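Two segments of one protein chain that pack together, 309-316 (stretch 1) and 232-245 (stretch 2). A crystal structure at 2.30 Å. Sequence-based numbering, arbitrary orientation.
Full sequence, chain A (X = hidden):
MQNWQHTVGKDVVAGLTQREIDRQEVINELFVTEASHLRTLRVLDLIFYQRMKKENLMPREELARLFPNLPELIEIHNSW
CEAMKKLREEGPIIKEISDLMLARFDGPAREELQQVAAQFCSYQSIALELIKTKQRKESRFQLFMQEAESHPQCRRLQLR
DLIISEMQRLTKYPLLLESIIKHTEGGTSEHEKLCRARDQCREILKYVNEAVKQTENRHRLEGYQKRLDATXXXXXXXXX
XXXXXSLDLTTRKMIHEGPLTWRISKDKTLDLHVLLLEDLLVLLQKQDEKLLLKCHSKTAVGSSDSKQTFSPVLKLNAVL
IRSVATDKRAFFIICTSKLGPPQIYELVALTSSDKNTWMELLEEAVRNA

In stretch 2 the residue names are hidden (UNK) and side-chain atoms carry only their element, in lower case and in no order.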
# COMPACT_ATOMS: atom_id res chain seq x y z
N THR A 309 0.69 -13.55 40.55
CA THR A 309 0.40 -13.70 39.13
C THR A 309 0.50 -12.38 38.35
O THR A 309 0.40 -11.28 38.91
CB THR A 309 -1.02 -14.27 38.86
OG1 THR A 309 -2.00 -13.52 39.60
CG2 THR A 309 -1.11 -15.73 39.24
N PHE A 310 0.63 -12.51 37.03
CA PHE A 310 0.71 -11.35 36.12
C PHE A 310 -0.65 -10.95 35.51
O PHE A 310 -1.41 -11.81 35.06
CB PHE A 310 1.65 -11.69 34.97
CG PHE A 310 3.06 -11.22 35.17
CD1 PHE A 310 3.33 -9.88 35.33
CD2 PHE A 310 4.13 -12.12 35.12
CE1 PHE A 310 4.64 -9.44 35.46
CE2 PHE A 310 5.43 -11.68 35.25
CZ PHE A 310 5.69 -10.33 35.42
N SER A 311 -0.96 -9.65 35.49
CA SER A 311 -2.17 -9.14 34.80
C SER A 311 -1.98 -9.16 33.27
O SER A 311 -0.87 -8.91 32.77
CB SER A 311 -2.53 -7.72 35.24
OG SER A 311 -3.64 -7.19 34.49
N PRO A 312 -3.07 -9.44 32.53
CA PRO A 312 -3.04 -9.52 31.07
C PRO A 312 -3.36 -8.18 30.39
O PRO A 312 -3.19 -8.05 29.18
CB PRO A 312 -4.12 -10.56 30.75
CG PRO A 312 -5.07 -10.49 31.91
CD PRO A 312 -4.43 -9.73 33.04
N VAL A 313 -3.78 -7.20 31.18
CA VAL A 313 -4.07 -5.87 30.70
C VAL A 313 -3.18 -4.88 31.42
O VAL A 313 -3.02 -4.95 32.63
CB VAL A 313 -5.52 -5.50 31.00
CG1 VAL A 313 -5.81 -4.09 30.52
CG2 VAL A 313 -6.44 -6.49 30.34
N LEU A 314 -2.62 -3.95 30.67
CA LEU A 314 -1.78 -2.88 31.23
C LEU A 314 -2.37 -1.55 30.84
O LEU A 314 -2.82 -1.39 29.73
CB LEU A 314 -0.35 -3.01 30.70
CG LEU A 314 0.29 -4.35 31.10
CD1 LEU A 314 1.69 -4.55 30.55
CD2 LEU A 314 0.31 -4.46 32.62
N LYS A 315 -2.39 -0.61 31.78
CA LYS A 315 -2.79 0.75 31.51
C LYS A 315 -1.59 1.56 31.09
O LYS A 315 -0.58 1.65 31.80
CB LYS A 315 -3.45 1.36 32.73
CG LYS A 315 -4.68 0.60 33.21
CD LYS A 315 -5.63 1.57 33.90
CE LYS A 315 -6.74 0.87 34.67
NZ LYS A 315 -6.39 0.71 36.11
N LEU A 316 -1.70 2.17 29.91
CA LEU A 316 -0.60 2.85 29.29
C LEU A 316 -0.20 4.08 30.05
O LEU A 316 0.90 4.56 29.86
CB LEU A 316 -0.96 3.20 27.85
CG LEU A 316 -1.16 2.03 26.88
CD1 LEU A 316 -1.63 2.56 25.55
CD2 LEU A 316 0.10 1.21 26.68
N UNK A 232 -11.73 -16.27 32.90
CA UNK A 232 -10.87 -16.42 34.05
C UNK A 232 -10.68 -15.11 34.87
O UNK A 232 -10.00 -15.11 35.88
c UNK A 232 -9.52 -16.97 33.60
N UNK A 233 -11.23 -14.00 34.40
CA UNK A 233 -11.16 -12.75 35.13
C UNK A 233 -12.51 -12.41 35.74
O UNK A 233 -12.62 -11.43 36.46
c UNK A 233 -10.70 -11.61 34.21
c UNK A 233 -8.70 -10.38 33.25
c UNK A 233 -9.22 -11.70 33.78
c UNK A 233 -9.02 -12.76 32.72
N UNK A 234 -13.53 -13.19 35.42
CA UNK A 234 -14.80 -13.16 36.15
C UNK A 234 -14.61 -13.50 37.63
O UNK A 234 -15.38 -13.03 38.47
c UNK A 234 -16.73 -14.80 36.61
o UNK A 234 -17.18 -17.11 36.93
c UNK A 234 -15.81 -14.16 35.57
c UNK A 234 -17.28 -16.14 36.15
o UNK A 234 -17.80 -16.21 35.01
N UNK A 235 -13.61 -14.34 37.92
CA UNK A 235 -13.08 -14.45 39.29
C UNK A 235 -12.01 -13.36 39.33
O UNK A 235 -12.07 -12.40 38.56
n UNK A 235 -9.70 -16.80 40.25
n UNK A 235 -7.59 -17.56 39.63
c UNK A 235 -11.48 -16.37 38.56
n UNK A 235 -8.40 -17.97 41.74
c UNK A 235 -10.03 -16.17 38.97
c UNK A 235 -12.50 -15.86 39.56
c UNK A 235 -8.56 -17.44 40.53
N UNK A 236 -11.06 -13.47 40.25
CA UNK A 236 -9.85 -12.64 40.26
C UNK A 236 -8.79 -13.47 40.97
O UNK A 236 -9.14 -14.36 41.73
c UNK A 236 -10.15 -11.37 41.06
N UNK A 237 -7.51 -13.23 40.72
CA UNK A 237 -6.51 -13.59 41.74
C UNK A 237 -6.00 -12.27 42.27
O UNK A 237 -6.62 -11.68 43.15
c UNK A 237 -5.39 -14.56 41.26
o UNK A 237 -4.89 -14.30 39.96
N UNK A 238 -4.94 -11.76 41.66
CA UNK A 238 -4.46 -10.44 42.01
C UNK A 238 -5.55 -9.39 41.71
O UNK A 238 -6.31 -9.52 40.73
c UNK A 238 -3.23 -9.69 39.89
c UNK A 238 -3.10 -10.14 41.33
o UNK A 238 -3.03 -10.47 38.96
n UNK A 238 -3.50 -8.41 39.70
N UNK A 239 -5.69 -8.37 42.59
CA UNK A 239 -6.77 -7.40 42.43
C UNK A 239 -6.85 -6.81 41.02
O UNK A 239 -7.93 -6.75 40.44
c UNK A 239 -5.60 -7.00 44.49
c UNK A 239 -6.41 -6.30 43.44
c UNK A 239 -4.81 -8.03 43.73
N UNK A 240 -5.69 -6.45 40.46
CA UNK A 240 -5.59 -5.59 39.28
C UNK A 240 -6.00 -6.19 37.93
O UNK A 240 -5.84 -5.54 36.89
c UNK A 240 -4.99 -3.11 40.67
c UNK A 240 -2.61 -3.13 39.85
c UNK A 240 -4.17 -5.00 39.17
c UNK A 240 -4.05 -3.51 39.53
N UNK A 241 -6.56 -7.39 37.94
CA UNK A 241 -7.06 -8.01 36.71
C UNK A 241 -8.59 -7.96 36.63
O UNK A 241 -9.16 -7.95 35.54
c UNK A 241 -6.57 -9.45 36.61
N UNK A 242 -9.27 -7.91 37.77
CA UNK A 242 -10.70 -8.19 37.81
C UNK A 242 -11.56 -7.13 37.12
O UNK A 242 -12.64 -7.44 36.62
c UNK A 242 -11.15 -8.37 39.25
N UNK A 243 -11.09 -5.88 37.09
CA UNK A 243 -11.86 -4.80 36.49
C UNK A 243 -12.01 -4.95 34.96
O UNK A 243 -12.86 -4.30 34.35
c UNK A 243 -10.12 -3.01 35.93
c UNK A 243 -11.25 -3.43 36.84
o UNK A 243 -8.46 -2.00 37.31
c UNK A 243 -9.37 -1.81 36.46
o UNK A 243 -9.65 -0.67 36.01
N UNK A 244 -11.19 -5.81 34.35
CA UNK A 244 -11.30 -6.10 32.91
C UNK A 244 -12.00 -7.42 32.60
O UNK A 244 -11.69 -8.05 31.60
c UNK A 244 -7.74 -2.43 32.72
c UNK A 244 -9.90 -6.11 32.26
c UNK A 244 -9.64 -3.64 31.87
c UNK A 244 -9.14 -4.82 32.42
c UNK A 244 -8.94 -2.45 32.02
c UNK A 244 -7.23 -3.61 33.26
c UNK A 244 -7.92 -4.79 33.11
N UNK A 245 -12.93 -7.83 33.45
CA UNK A 245 -13.71 -9.04 33.20
C UNK A 245 -14.77 -8.80 32.11
O UNK A 245 -15.16 -9.74 31.40
n UNK A 245 -17.87 -8.32 37.17
c UNK A 245 -14.37 -9.54 34.50
c UNK A 245 -15.53 -9.03 36.67
c UNK A 245 -15.31 -8.58 35.22
c UNK A 245 -16.43 -8.09 37.47

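Position 232 has a single side-chain carbon, CB, whose nearest approach to stretch 1 is 8.0 Å, to P312 CG, and is therefore A232. Position 233 carries four carbons, and the second of them is bonded to two others; a fork there, with no heteroatom, defines leucine. One branch end lies 3.9 Å from P312 CG, an apolar contact between CD2 of L233 and the proline ring.

At 234 three carbons run out to a last one bearing two oxygens, a carboxylate two methylenes from CA: E234, far from stretch 1. Position 235 has three carbons, a nitrogen, then a carbon holding two more nitrogens. That guanidinium identifies R235, which also stays out of reach. A lone carbon at 236 gives A236.

Position 237 shows one carbon and one oxygen, and no second carbon on CB, which excludes threonine. The oxygen sits 3.0 Å from T309 OG1. The residue is S237, and its OG forms a hydrogen bond with that hydroxyl, in which either group could donate.

At 238 the second of two carbons carries one oxygen and one nitrogen. The atom types distinguish this amide from a carboxylate, and the chain length from glutamine, so this is N238. Its OD1 stands 3.3 Å from T309 OG1, a separation compatible with no more than a weak hydrogen bond.

Three carbons at 239 close a ring onto the backbone nitrogen, which only proline does; P239 makes no contact. Position 240 repeats the four-carbon fork and is L240. Its backbone O comes 3.6 Å from S311 OG, whereas its side chain comes no closer to stretch 1 than 5.1 Å, CB to S311 CB. The single carbon at 241 gives A241, and this CB approaches P312 CD at 4.2 Å. Position 242 again has one carbon, out of reach of stretch 1: A242.

Position 243 has three carbons, the third with two oxygens, hence E243. Its CA-to-CB bond points sideways, but the chain end comes nearer, bringing OE2 to 3.5 Å from K315 NZ in a salt bridge. At 244 one carbon precedes a ring of six carbons with no hydroxyl oxygen, which excludes tyrosine and leaves F244. V313 CG1 lies 3.4 Å from the ring centroid and 22° off the ring normal, so the methyl sits over a face in CH-pi geometry; CG1 to CE2 is 3.1 Å, very tight for two carbons. Finally, 245 has four carbons in a row ending in nitrogen: K245, directed elsewhere.

The contact buries 467 Å² in total and changes character along its length. T309 meets S237 and N238 through polar groups at one end. In the middle, P312 packs against L233 and A241, while S311 OG donates to V313 O at 3.0 Å within its own stretch. F244, which has the largest covered area, receives V313 over its ring and has K315 CE 4.0 Å from CZ. The K315 side chain thus passes the ring with its aliphatic part and places its charged end by E243.

Stretch 2 (232-245) ALERASNPLAAEFK
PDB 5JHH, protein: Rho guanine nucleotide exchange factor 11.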